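Local coordinates for protein aldose 1-epimerase (PDB 3NRE) that probably interconverts the alpha and beta anomers of aldose sugars, at residues L12-S17 with Q119-T124; V130-T135 with T146-Y151; T158-Q163 with F251-M256; I223-P228 with E283-V288. One frame throughout, in Å; residues are numbered along the deposited sequence. Where two conformers were deposited one is given.

Interaction 1 of 4, residues L12-S17 with Q119-T124; sequences LKLDVS and QAFHLT
Val-16 and Leu-14 close on the ring of Phe-121, and Leu-12 meets Leu-123 farther along two strands that run antiparallel at 163° in different, face-to-face sheets. Phe-121 can be followed outward atom by atom. Its CB touches Leu-14 CD2 at 4.0 Å. CG lies anti to the carbonyl carbon (chi1 -61°), and the ring built on it reaches tip to tip toward Val-16. CD2 also meets Leu-14 CD2, the two side chains crossing at about a right angle. Over one face of the ring sits Val-16 CG2, 4.0 Å from the centroid of the Phe-121 ring and only 8° off its normal, a well-centred CH-pi contact in which CE2 is among the nearest ring atoms. At the end of the ring Phe-121 CZ is 3.8 Å from Val-16 CG1, the other branch of the same valine, which CE1 meets too. An alanine in place of Phe-121 would keep the CB contact with Leu-14 but would probably open a gap beneath both Val-16 methyls. Leu-123 splits its branches: CD1 lies 3.8 Å from Leu-12 O and near Leu-14 CB, whereas Leu-123 CD2 is 4.0 Å from Leu-12 CD1. That same methyl, Leu-12 CD1, comes to 3.4 Å from Thr-124 O. Leu-102 and Val-130 also pack on Phe-121, and Leu-7 meets Leu-123. No hydrogen bond or salt bridge joins the two segments, so the contact rests on one valine methyl over the aromatic face, further methyls round the ring, and the leucine branches that meet.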
loop_
_atom_site.group_PDB
_atom_site.type_symbol
_atom_site.label_atom_id
_atom_site.label_comp_id
_atom_site.label_asym_id
_atom_site.label_seq_id
_atom_site.Cartn_x
_atom_site.Cartn_y
_atom_site.Cartn_z
ATOM N N LEU A 12 -2.483 17.670 13.709
ATOM C CA LEU A 12 -2.683 16.515 12.771
ATOM C C LEU A 12 -4.082 15.963 12.860
ATOM O O LEU A 12 -4.616 15.806 13.943
ATOM C CB LEU A 12 -1.765 15.343 13.078
ATOM C CG LEU A 12 -0.283 15.493 12.790
ATOM C CD1 LEU A 12 0.385 14.116 13.049
ATOM C CD2 LEU A 12 -0.019 15.983 11.382
ATOM N N LYS A 13 -4.646 15.643 11.707
ATOM C CA LYS A 13 -6.011 15.117 11.627
ATOM C C LYS A 13 -6.017 14.010 10.597
ATOM O O LYS A 13 -5.409 14.144 9.538
ATOM C CB LYS A 13 -6.978 16.199 11.189
ATOM C CG LYS A 13 -8.457 15.699 11.251
ATOM C CD LYS A 13 -9.487 16.818 11.042
ATOM C CE LYS A 13 -9.616 17.199 9.591
ATOM N NZ LYS A 13 -10.920 17.996 9.274
ATOM N N LEU A 14 -6.719 12.936 10.921
ATOM C CA LEU A 14 -6.857 11.788 10.040
ATOM C C LEU A 14 -8.333 11.402 9.916
ATOM O O LEU A 14 -9.033 11.286 10.905
ATOM C CB LEU A 14 -6.085 10.593 10.637
ATOM C CG LEU A 14 -5.963 9.300 9.830
ATOM C CD1 LEU A 14 -4.916 9.474 8.757
ATOM C CD2 LEU A 14 -5.685 8.040 10.715
ATOM N N ASP A 15 -8.784 11.154 8.703
ATOM C CA ASP A 15 -10.120 10.586 8.458
ATOM C C ASP A 15 -9.960 9.173 7.878
ATOM O O ASP A 15 -9.129 8.962 6.991
ATOM C CB ASP A 15 -10.874 11.435 7.427
ATOM C CG ASP A 15 -11.464 12.715 8.005
ATOM O OD1 ASP A 15 -11.342 12.983 9.239
ATOM O OD2 ASP A 15 -12.135 13.458 7.223
ATOM N N VAL A 16 -10.772 8.223 8.364
ATOM C CA VAL A 16 -10.714 6.820 7.941
ATOM C C VAL A 16 -12.118 6.337 7.665
ATOM O O VAL A 16 -13.023 6.656 8.421
ATOM C CB VAL A 16 -10.106 5.888 9.021
ATOM C CG1 VAL A 16 -10.084 4.425 8.566
ATOM C CG2 VAL A 16 -8.707 6.363 9.440
ATOM N N SER A 17 -12.299 5.574 6.587
ATOM C CA SER A 17 -13.592 5.028 6.238
ATOM C C SER A 17 -13.651 3.541 6.471
ATOM O O SER A 17 -12.662 2.845 6.207
ATOM C CB SER A 17 -13.868 5.285 4.737
ATOM O OG SER A 17 -15.027 4.623 4.306
ATOM N N GLN A 119 -6.874 -3.541 11.374
ATOM C CA GLN A 119 -6.073 -2.394 10.997
ATOM C C GLN A 119 -6.238 -1.347 12.095
ATOM O O GLN A 119 -7.362 -0.864 12.283
ATOM C CB GLN A 119 -6.513 -1.820 9.653
ATOM C CG GLN A 119 -5.457 -0.912 9.058
ATOM C CD GLN A 119 -5.808 -0.369 7.698
ATOM O OE1 GLN A 119 -4.951 0.220 7.031
ATOM N NE2 GLN A 119 -7.064 -0.505 7.297
ATOM N N ALA A 120 -5.126 -1.023 12.778
ATOM C CA ALA A 120 -5.049 -0.014 13.834
ATOM C C ALA A 120 -4.329 1.238 13.358
ATOM O O ALA A 120 -3.307 1.189 12.681
ATOM C CB ALA A 120 -4.331 -0.574 15.068
ATOM N N PHE A 121 -4.879 2.384 13.745
ATOM C CA PHE A 121 -4.335 3.690 13.395
ATOM C C PHE A 121 -4.049 4.424 14.702
ATOM O O PHE A 121 -4.886 4.403 15.590
ATOM C CB PHE A 121 -5.399 4.486 12.612
ATOM C CG PHE A 121 -5.840 3.840 11.317
ATOM C CD1 PHE A 121 -6.821 2.873 11.306
ATOM C CD2 PHE A 121 -5.292 4.247 10.106
ATOM C CE1 PHE A 121 -7.230 2.266 10.119
ATOM C CE2 PHE A 121 -5.700 3.672 8.917
ATOM C CZ PHE A 121 -6.693 2.704 8.931
ATOM N N HIS A 122 -2.926 5.131 14.771
ATOM C CA HIS A 122 -2.579 5.946 15.927
ATOM C C HIS A 122 -1.917 7.255 15.515
ATOM O O HIS A 122 -1.080 7.270 14.615
ATOM C CB HIS A 122 -1.685 5.131 16.833
ATOM C CG HIS A 122 -1.402 5.771 18.151
ATOM N ND1 HIS A 122 -0.134 6.149 18.533
ATOM C CD2 HIS A 122 -2.224 6.108 19.177
ATOM C CE1 HIS A 122 -0.184 6.688 19.742
ATOM N NE2 HIS A 122 -1.440 6.668 20.155
ATOM N N LEU A 123 -2.299 8.359 16.174
ATOM C CA LEU A 123 -1.720 9.676 15.901
ATOM C C LEU A 123 -1.009 10.164 17.124
ATOM O O LEU A 123 -1.549 10.061 18.224
ATOM C CB LEU A 123 -2.798 10.713 15.581
ATOM C CG LEU A 123 -3.299 10.840 14.173
ATOM C CD1 LEU A 123 -4.232 12.051 14.093
ATOM C CD2 LEU A 123 -2.133 10.982 13.174
ATOM N N THR A 124 0.202 10.681 16.935
ATOM C CA THR A 124 0.832 11.532 17.940
ATOM C C THR A 124 0.933 12.922 17.325
ATOM O O THR A 124 0.302 13.179 16.311
ATOM C CB THR A 124 2.207 11.021 18.338
ATOM O OG1 THR A 124 3.077 11.117 17.202
ATOM C CG2 THR A 124 2.118 9.586 18.863
#

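Interaction 2 of 4, residues V130-T135 with T146-Y151; sequences VTLSVT and TGWHPY
Trp-148 receives Leu-132 and Val-130 in two different ways. By CH-pi contact, Leu-132 CD1 stands over the six-membered ring, 3.9 Å from the centroid of that Trp-148 ring and 28° off its normal, displaced toward the rim. Apolar contacts add to this: Leu-132 CG, anti to its carbonyl carbon (chi1 -84°), is set 3.5 Å from Trp-148 CZ2, and Val-130 CG1 is 3.7 Å from the same CZ2 as the two side chains slide past each other. Val-130 CG1 comes nearer still to Trp-148 NE1, at 3.4 Å. Beyond the ring, Leu-132 CD1 approaches Thr-146 CB, and Val-134 CG1 meets Thr-146 CG2 at 4.1 Å. The polar ends are satisfied from outside: Trp-148 NE1 hydrogen-bonds Gln-119 OE1, which would help fix the turn of the indole, and Thr-146 OG1 bonds Ser-282 OG. An alanine in place of Trp-148 would probably leave Gln-119 OE1 without this donor and strip Leu-132 of its aromatic face. Strands 127-136 and 142-153 belong to different sheets and cross at 139°, with side chains interleaved between layers, as in the beta-sandwich of the galactose mutarotase family.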
loop_
_atom_site.group_PDB
_atom_site.type_symbol
_atom_site.label_atom_id
_atom_site.label_comp_id
_atom_site.label_asym_id
_atom_site.label_seq_id
_atom_site.Cartn_x
_atom_site.Cartn_y
_atom_site.Cartn_z
ATOM N N VAL A 130 0.196 2.957 11.462
ATOM C CA VAL A 130 -0.852 2.075 10.975
ATOM C C VAL A 130 -0.298 0.650 11.039
ATOM O O VAL A 130 0.830 0.428 10.627
ATOM C CB VAL A 130 -1.254 2.374 9.512
ATOM C CG1 VAL A 130 -2.429 1.483 9.145
ATOM C CG2 VAL A 130 -1.606 3.894 9.281
ATOM N N THR A 131 -1.075 -0.262 11.608
ATOM C CA THR A 131 -0.678 -1.634 11.856
ATOM C C THR A 131 -1.722 -2.601 11.240
ATOM O O THR A 131 -2.928 -2.499 11.540
ATOM C CB THR A 131 -0.563 -1.804 13.403
ATOM O OG1 THR A 131 0.375 -0.841 13.923
ATOM C CG2 THR A 131 -0.157 -3.236 13.844
ATOM N N LEU A 132 -1.275 -3.527 10.388
ATOM C CA LEU A 132 -2.116 -4.591 9.858
ATOM C C LEU A 132 -1.671 -5.924 10.471
ATOM O O LEU A 132 -0.472 -6.212 10.472
ATOM C CB LEU A 132 -1.960 -4.680 8.346
ATOM C CG LEU A 132 -2.778 -3.757 7.431
ATOM C CD1 LEU A 132 -2.152 -3.854 6.061
ATOM C CD2 LEU A 132 -4.300 -4.133 7.450
ATOM N N SER A 133 -2.629 -6.697 10.997
ATOM C CA SER A 133 -2.412 -8.018 11.555
ATOM C C SER A 133 -3.444 -8.955 10.955
ATOM O O SER A 133 -4.652 -8.698 11.073
ATOM C CB SER A 133 -2.555 -8.030 13.084
ATOM O OG SER A 133 -1.771 -7.005 13.669
ATOM N N VAL A 134 -2.970 -10.041 10.321
ATOM C CA VAL A 134 -3.834 -10.925 9.560
ATOM C C VAL A 134 -3.664 -12.330 10.064
ATOM O O VAL A 134 -2.536 -12.748 10.314
ATOM C CB VAL A 134 -3.548 -10.829 8.027
ATOM C CG1 VAL A 134 -2.089 -11.107 7.675
ATOM C CG2 VAL A 134 -4.455 -11.767 7.214
ATOM N N THR A 135 -4.793 -13.005 10.275
ATOM C CA THR A 135 -4.817 -14.371 10.796
ATOM C C THR A 135 -5.443 -15.294 9.764
ATOM O O THR A 135 -6.555 -15.043 9.303
ATOM C CB THR A 135 -5.691 -14.442 12.069
ATOM O OG1 THR A 135 -5.213 -13.494 13.038
ATOM C CG2 THR A 135 -5.700 -15.859 12.674
ATOM N N THR A 146 1.369 -8.256 3.505
ATOM C CA THR A 146 0.654 -7.014 3.829
ATOM C C THR A 146 1.373 -5.821 3.241
ATOM O O THR A 146 2.577 -5.869 2.856
ATOM C CB THR A 146 0.558 -6.820 5.372
ATOM O OG1 THR A 146 1.859 -7.014 5.942
ATOM C CG2 THR A 146 -0.392 -7.803 5.963
ATOM N N GLY A 147 0.622 -4.726 3.170
ATOM C CA GLY A 147 1.180 -3.507 2.654
ATOM C C GLY A 147 0.130 -2.462 2.592
ATOM O O GLY A 147 -0.964 -2.669 3.070
ATOM N N TRP A 148 0.535 -1.331 2.048
ATOM C CA TRP A 148 -0.366 -0.218 1.852
ATOM C C TRP A 148 -0.073 0.472 0.561
ATOM O O TRP A 148 1.018 0.354 -0.023
ATOM C CB TRP A 148 -0.222 0.811 2.993
ATOM C CG TRP A 148 -0.720 0.389 4.323
ATOM C CD1 TRP A 148 -1.979 0.581 4.872
ATOM C CD2 TRP A 148 0.048 -0.311 5.312
ATOM N NE1 TRP A 148 -2.018 0.016 6.158
ATOM C CE2 TRP A 148 -0.796 -0.523 6.440
ATOM C CE3 TRP A 148 1.362 -0.811 5.347
ATOM C CZ2 TRP A 148 -0.351 -1.187 7.584
ATOM C CZ3 TRP A 148 1.795 -1.489 6.462
ATOM C CH2 TRP A 148 0.939 -1.651 7.584
ATOM N N HIS A 149 -1.084 1.246 0.150
ATOM C CA HIS A 149 -1.078 1.952 -1.108
ATOM C C HIS A 149 -1.430 3.414 -0.903
ATOM O O HIS A 149 -2.548 3.846 -1.218
ATOM C CB HIS A 149 -2.022 1.216 -2.054
ATOM C CG HIS A 149 -1.942 1.638 -3.477
ATOM N ND1 HIS A 149 -2.361 2.876 -3.903
ATOM C CD2 HIS A 149 -1.612 0.952 -4.598
ATOM C CE1 HIS A 149 -2.264 2.951 -5.224
ATOM N NE2 HIS A 149 -1.832 1.786 -5.669
ATOM N N PRO A 150 -0.499 4.194 -0.329
ATOM C CA PRO A 150 -0.789 5.610 -0.111
ATOM C C PRO A 150 -0.609 6.452 -1.357
ATOM O O PRO A 150 0.311 6.209 -2.163
ATOM C CB PRO A 150 0.193 5.998 1.004
ATOM C CG PRO A 150 1.305 5.055 0.857
ATOM C CD PRO A 150 0.779 3.803 0.297
ATOM N N TYR A 151 -1.454 7.467 -1.465
ATOM C CA TYR A 151 -1.407 8.450 -2.499
ATOM C C TYR A 151 -0.894 9.762 -1.915
ATOM O O TYR A 151 -1.531 10.341 -1.016
ATOM C CB TYR A 151 -2.799 8.717 -3.047
ATOM C CG TYR A 151 -3.447 7.554 -3.799
ATOM C CD1 TYR A 151 -4.107 6.531 -3.105
ATOM C CD2 TYR A 151 -3.446 7.513 -5.179
ATOM C CE1 TYR A 151 -4.727 5.477 -3.810
ATOM C CE2 TYR A 151 -4.090 6.478 -5.861
ATOM C CZ TYR A 151 -4.682 5.480 -5.174
ATOM O OH TYR A 151 -5.324 4.452 -5.853
#

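Interaction 3 of 4, residues T158-Q163 with F251-M256; sequences TRIQAQ and FCLEPM
Strands 159-162 and 251-256 run almost parallel, 15° apart in direction, but their axes stay 10.6 Å apart, so they meet as members of two stacked sheets through side chains and not through backbone hydrogen bonds. Phe-251 takes up the first half of the contact. Its CG stands between the backbone N and the carbonyl carbon (chi1 74°), and the far end of the ring lies among the methyls of the opposing segment. Ile-160 CG2 is 3.7 Å from Phe-251 CZ and 3.9 Å from Phe-251 CE2, the two side chains passing in opposite directions. On the other side of CZ around the ring, Phe-251 CE1 is touched by Thr-158 CG2 at 4.0 Å, where the side chains cross obliquely. Thr-158 thus offers its methyl to the ring, while its hydroxyl OG1 hydrogen-bonds Gln-215 OE1 and Ser-155 N. The second half belongs to Leu-253, whose CD1 serves two partners: Ile-160 CD1 at 4.2 Å and, more loosely, Ala-162 CB, 4.4 Å from Leu-253 CD1. Ile-160 therefore spends one branch on each opposing residue, CG2 on the phenyl ring and CD1 on the leucine. Ile-235 also packs on both Ile-160 and Leu-253, Ile-213 on Phe-251, and Phe-152 brings a second ring to Phe-251, the planes about 25° apart. This is interlayer core of an all-beta sandwich: strand 159-162 near one margin of the nine-stranded sheet lies over strand 250-256 of the eight-stranded one, in the two-layered architecture of galactose mutarotase relatives.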
loop_
_atom_site.group_PDB
_atom_site.type_symbol
_atom_site.label_atom_id
_atom_site.label_comp_id
_atom_site.label_asym_id
_atom_site.label_seq_id
_atom_site.Cartn_x
_atom_site.Cartn_y
_atom_site.Cartn_z
ATOM N N THR A 158 8.457 18.262 -5.748
ATOM C CA THR A 158 8.552 17.009 -4.931
ATOM C C THR A 158 9.754 16.128 -5.316
ATOM O O THR A 158 10.104 16.010 -6.506
ATOM C CB THR A 158 7.274 16.138 -5.089
ATOM O OG1 THR A 158 6.124 16.916 -4.805
ATOM C CG2 THR A 158 7.278 14.967 -4.136
ATOM N N ARG A 159 10.387 15.534 -4.299
ATOM C CA ARG A 159 11.505 14.607 -4.485
ATOM C C ARG A 159 11.315 13.448 -3.504
ATOM O O ARG A 159 10.799 13.640 -2.424
ATOM C CB ARG A 159 12.868 15.292 -4.251
ATOM C CG ARG A 159 13.129 16.507 -5.228
ATOM C CD ARG A 159 14.548 16.954 -5.196
ATOM N NE ARG A 159 15.082 17.026 -3.833
ATOM C CZ ARG A 159 16.387 17.083 -3.543
ATOM N NH1 ARG A 159 17.278 17.091 -4.521
ATOM N NH2 ARG A 159 16.797 17.137 -2.270
ATOM N N ILE A 160 11.682 12.242 -3.921
ATOM C CA ILE A 160 11.667 11.079 -3.032
ATOM C C ILE A 160 13.022 10.377 -3.003
ATOM O O ILE A 160 13.838 10.522 -3.926
ATOM C CB ILE A 160 10.595 10.039 -3.453
ATOM C CG1 ILE A 160 10.905 9.461 -4.831
ATOM C CG2 ILE A 160 9.216 10.690 -3.443
ATOM C CD1 ILE A 160 10.026 8.221 -5.179
ATOM N N GLN A 161 13.214 9.650 -1.907
ATOM C CA GLN A 161 14.435 8.887 -1.672
ATOM C C GLN A 161 14.027 7.571 -1.025
ATOM O O GLN A 161 13.315 7.551 -0.034
ATOM C CB GLN A 161 15.406 9.612 -0.768
ATOM C CG GLN A 161 16.756 8.885 -0.654
ATOM C CD GLN A 161 17.722 9.592 0.281
ATOM O OE1 GLN A 161 17.335 10.505 1.029
ATOM N NE2 GLN A 161 18.972 9.180 0.251
ATOM N N ALA A 162 14.418 6.470 -1.654
ATOM C CA ALA A 162 14.022 5.140 -1.211
ATOM C C ALA A 162 15.035 4.135 -1.794
ATOM O O ALA A 162 15.070 3.905 -2.993
ATOM C CB ALA A 162 12.594 4.792 -1.702
ATOM N N GLN A 163 15.891 3.602 -0.942
ATOM C CA GLN A 163 16.934 2.649 -1.352
ATOM C C GLN A 163 16.421 1.552 -2.264
ATOM O O GLN A 163 15.361 1.020 -2.022
ATOM C CB GLN A 163 17.564 2.037 -0.094
ATOM C CG GLN A 163 18.570 0.914 -0.346
ATOM C CD GLN A 163 19.078 0.340 0.973
ATOM O OE1 GLN A 163 19.767 1.032 1.728
ATOM N NE2 GLN A 163 18.704 -0.909 1.272
ATOM N N PHE A 251 1.096 10.937 -6.701
ATOM C CA PHE A 251 1.864 9.714 -7.019
ATOM C C PHE A 251 1.721 8.782 -5.846
ATOM O O PHE A 251 1.289 9.182 -4.793
ATOM C CB PHE A 251 3.361 9.984 -7.249
ATOM C CG PHE A 251 4.124 10.265 -5.994
ATOM C CD1 PHE A 251 4.072 11.538 -5.412
ATOM C CD2 PHE A 251 4.887 9.263 -5.370
ATOM C CE1 PHE A 251 4.774 11.815 -4.227
ATOM C CE2 PHE A 251 5.587 9.527 -4.204
ATOM C CZ PHE A 251 5.531 10.819 -3.627
ATOM N N CYS A 252 2.059 7.507 -6.042
ATOM C CA CYS A 252 2.023 6.516 -4.962
ATOM C C CYS A 252 3.388 5.945 -4.724
ATOM O O CYS A 252 4.163 5.716 -5.651
ATOM C CB CYS A 252 1.097 5.374 -5.285
ATOM S SG CYS A 252 -0.544 5.915 -5.714
ATOM N N LEU A 253 3.697 5.721 -3.451
ATOM C CA LEU A 253 4.900 4.955 -3.057
ATOM C C LEU A 253 4.326 3.915 -2.136
ATOM O O LEU A 253 3.868 4.245 -1.039
ATOM C CB LEU A 253 5.966 5.809 -2.358
ATOM C CG LEU A 253 7.290 5.093 -2.094
ATOM C CD1 LEU A 253 8.427 6.121 -1.894
ATOM C CD2 LEU A 253 7.214 4.094 -0.901
ATOM N N GLU A 254 4.332 2.659 -2.583
ATOM C CA GLU A 254 3.536 1.562 -1.956
ATOM C C GLU A 254 4.435 0.545 -1.263
ATOM O O GLU A 254 5.058 -0.271 -1.943
ATOM C CB GLU A 254 2.732 0.807 -3.001
ATOM C CG GLU A 254 1.947 1.707 -3.965
ATOM C CD GLU A 254 1.534 0.976 -5.273
ATOM O OE1 GLU A 254 1.249 -0.273 -5.287
ATOM O OE2 GLU A 254 1.518 1.746 -6.256
ATOM N N PRO A 255 4.501 0.556 0.067
ATOM C CA PRO A 255 5.315 -0.458 0.746
ATOM C C PRO A 255 4.653 -1.834 0.769
ATOM O O PRO A 255 3.425 -1.984 0.962
ATOM C CB PRO A 255 5.461 0.081 2.148
ATOM C CG PRO A 255 4.130 0.830 2.337
ATOM C CD PRO A 255 3.879 1.468 1.032
HETATM N N MSE A 256 5.476 -2.859 0.526
HETATM C CA MSE A 256 4.982 -4.204 0.501
HETATM C C MSE A 256 5.923 -5.090 1.240
HETATM O O MSE A 256 7.149 -4.932 1.129
HETATM C CB MSE A 256 4.887 -4.742 -0.959
HETATM C CG MSE A 256 3.955 -3.971 -1.840
HETATM SE SE MSE A 256 4.410 -4.488 -3.683
HETATM C CE MSE A 256 4.335 -6.320 -3.636
#

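Interaction 4 of 4, residues I223-P228 with E283-V288; sequences IMETTP and EMSLRV
A regular antiparallel ladder in the nine-stranded sheet of the sandwich pairs 223-227 with 283-287. Hydrogen-bonded pairs Ile-223 with Arg-287, Glu-225 with Ser-285 and Thr-227 with Glu-283 alternate with the non-hydrogen-bonded pairs Met-224 with Leu-286 and Thr-226 with Met-284. Six backbone bonds join the strands; Ser-285 N to Glu-225 O, at 2.8 Å, is nearly straight at 170°, whereas Glu-283 N to Thr-227 O is the most bent at 138°, next to the cis peptide before Pro-228. On the face bearing Ile-223, Arg-287 runs alongside that isoleucine and bends at chi3 (62°); Ile-223 CB lies 4.1 Å above the Arg-287 guanidinium plane, toward its rim, and Ile-223 CG1, over the same face, is 3.9 Å from Arg-287 NH2. Arg-287 NH1 makes a salt bridge with Glu-289. Glu-225 is reached through water: water 3 accepts from Arg-287 NE at 2.6 Å and donates to Glu-225 OE2 at 3.0 Å. Water 1 links Ile-223 O with Ser-285 OG, and water 2 donates to Glu-283 OE2, is hydrogen-bonded to Thr-227 OG1 and bonds Glu-225 O weakly. The face bearing Met-224 is largely apolar: Met-224 CB is 3.9 Å from Leu-286 CD2, while Thr-226 OG1 hydrogen-bonds Gly-209 O and Ala-230 N. Strand 127-136 flanks the 283-288 side and strand 210-215 the 223-228 side, while Pro-255 of strand 250-256 packs beneath Met-224, Thr-226 and Met-284 from the other sheet.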
loop_
_atom_site.group_PDB
_atom_site.type_symbol
_atom_site.label_atom_id
_atom_site.label_comp_id
_atom_site.label_asym_id
_atom_site.label_seq_id
_atom_site.Cartn_x
_atom_site.Cartn_y
_atom_site.Cartn_z
ATOM N N ILE A 223 8.559 11.175 6.590
ATOM C CA ILE A 223 9.492 10.079 6.814
ATOM C C ILE A 223 8.652 8.844 6.993
ATOM O O ILE A 223 7.869 8.732 7.930
ATOM C CB ILE A 223 10.327 10.226 8.098
ATOM C CG1 ILE A 223 11.257 11.422 8.015
ATOM C CG2 ILE A 223 11.091 8.922 8.417
ATOM C CD1 ILE A 223 12.187 11.371 6.891
HETATM N N MSE A 224 8.841 7.924 6.065
HETATM C CA MSE A 224 8.141 6.630 6.070
HETATM C C MSE A 224 9.080 5.558 6.624
HETATM O O MSE A 224 10.224 5.424 6.150
HETATM C CB MSE A 224 7.673 6.220 4.652
HETATM C CG MSE A 224 7.169 4.746 4.549
HETATM SE SE MSE A 224 6.409 4.035 2.854
HETATM C CE MSE A 224 5.159 5.382 2.379
ATOM N N GLU A 225 8.580 4.794 7.605
ATOM C CA GLU A 225 9.315 3.672 8.216
ATOM C C GLU A 225 8.386 2.475 8.348
ATOM O O GLU A 225 7.206 2.616 8.645
ATOM C CB GLU A 225 9.861 4.018 9.610
ATOM C CG GLU A 225 10.940 5.059 9.564
ATOM C CD GLU A 225 11.593 5.325 10.931
ATOM O OE1 GLU A 225 11.685 4.410 11.789
ATOM O OE2 GLU A 225 12.024 6.475 11.121
ATOM N N THR A 226 8.892 1.298 8.038
ATOM C CA THR A 226 8.104 0.069 8.173
ATOM C C THR A 226 8.778 -0.900 9.160
ATOM O O THR A 226 10.050 -0.963 9.277
ATOM C CB THR A 226 7.937 -0.645 6.823
ATOM O OG1 THR A 226 9.241 -0.781 6.214
ATOM C CG2 THR A 226 6.927 0.121 5.896
ATOM N N THR A 227 7.946 -1.655 9.876
ATOM C CA THR A 227 8.452 -2.661 10.841
ATOM C C THR A 227 7.605 -3.919 10.773
ATOM O O THR A 227 6.397 -3.848 10.976
ATOM C CB THR A 227 8.370 -2.177 12.323
ATOM O OG1 THR A 227 8.936 -0.873 12.430
ATOM C CG2 THR A 227 9.129 -3.116 13.250
ATOM N N PRO A 228 8.202 -5.073 10.438
ATOM C CA PRO A 228 9.571 -5.332 9.966
ATOM C C PRO A 228 9.867 -4.543 8.692
ATOM O O PRO A 228 8.919 -4.121 8.005
ATOM C CB PRO A 228 9.571 -6.827 9.664
ATOM C CG PRO A 228 8.356 -7.374 10.398
ATOM C CD PRO A 228 7.364 -6.280 10.408
ATOM N N GLU A 283 3.817 -2.865 10.265
ATOM C CA GLU A 283 3.481 -1.510 10.650
ATOM C C GLU A 283 4.102 -0.538 9.643
ATOM O O GLU A 283 5.205 -0.761 9.156
ATOM C CB GLU A 283 4.035 -1.260 12.060
ATOM C CG GLU A 283 3.829 0.121 12.613
ATOM C CD GLU A 283 4.677 0.369 13.852
ATOM O OE1 GLU A 283 4.370 -0.269 14.887
ATOM O OE2 GLU A 283 5.640 1.184 13.769
HETATM N N MSE A 284 3.394 0.549 9.332
HETATM C CA MSE A 284 3.959 1.638 8.553
HETATM C C MSE A 284 3.794 2.868 9.416
HETATM O O MSE A 284 2.696 3.077 9.931
HETATM C CB MSE A 284 3.156 1.802 7.269
HETATM C CG MSE A 284 3.444 3.083 6.478
HETATM SE SE MSE A 284 2.465 3.331 4.881
HETATM C CE MSE A 284 0.690 3.663 5.545
ATOM N N SER A 285 4.836 3.687 9.547
ATOM C CA SER A 285 4.669 4.971 10.167
ATOM C C SER A 285 5.016 6.086 9.197
ATOM O O SER A 285 5.908 5.936 8.343
ATOM C CB SER A 285 5.460 5.068 11.458
ATOM O OG SER A 285 6.863 5.149 11.249
ATOM N N LEU A 286 4.256 7.184 9.291
ATOM C CA LEU A 286 4.531 8.380 8.500
ATOM C C LEU A 286 4.748 9.530 9.462
ATOM O O LEU A 286 3.835 9.922 10.163
ATOM C CB LEU A 286 3.347 8.679 7.565
ATOM C CG LEU A 286 2.937 7.578 6.566
ATOM C CD1 LEU A 286 1.653 7.988 5.825
ATOM C CD2 LEU A 286 4.083 7.257 5.615
ATOM N N ARG A 287 5.947 10.097 9.471
ATOM C CA ARG A 287 6.275 11.162 10.396
ATOM C C ARG A 287 6.484 12.448 9.639
ATOM O O ARG A 287 7.244 12.472 8.660
ATOM C CB ARG A 287 7.518 10.815 11.220
ATOM C CG ARG A 287 7.942 11.908 12.170
ATOM C CD ARG A 287 8.924 11.432 13.260
ATOM N NE ARG A 287 10.180 10.951 12.677
ATOM C CZ ARG A 287 11.174 11.725 12.240
ATOM N NH1 ARG A 287 11.100 13.054 12.284
ATOM N NH2 ARG A 287 12.261 11.160 11.741
ATOM N N VAL A 288 5.855 13.539 10.096
ATOM C CA VAL A 288 6.022 14.829 9.427
ATOM C C VAL A 288 7.155 15.571 10.083
ATOM O O VAL A 288 7.203 15.657 11.311
ATOM C CB VAL A 288 4.764 15.725 9.508
ATOM C CG1 VAL A 288 4.873 16.885 8.511
ATOM C CG2 VAL A 288 3.528 14.925 9.259
HETATM O O HOH W 1 8.165 7.447 10.261
HETATM O O HOH W 2 7.561 1.503 11.494
HETATM O O HOH W 3 9.867 8.417 12.016
#

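From the N terminus, interaction 1 closes first, bringing 119-124 back to 12-17 across a loop of about a hundred residues and laying the four-stranded N-terminal sheet on the nine-stranded one. Interaction 2 follows in series with a short excursion, from 130-135 to 146-151, and joins the nine-stranded to the eight-stranded sheet. Interactions 3 and 4 cross: 158-163 opens, 223-228 opens, then 251-256 and 283-288 close in that order. Interaction 3 again links those two large sheets, whereas interaction 4 lies within one. Interactions 2 and 4 adjoin through Val-130 and Met-284, and 3 and 4 through Pro-255.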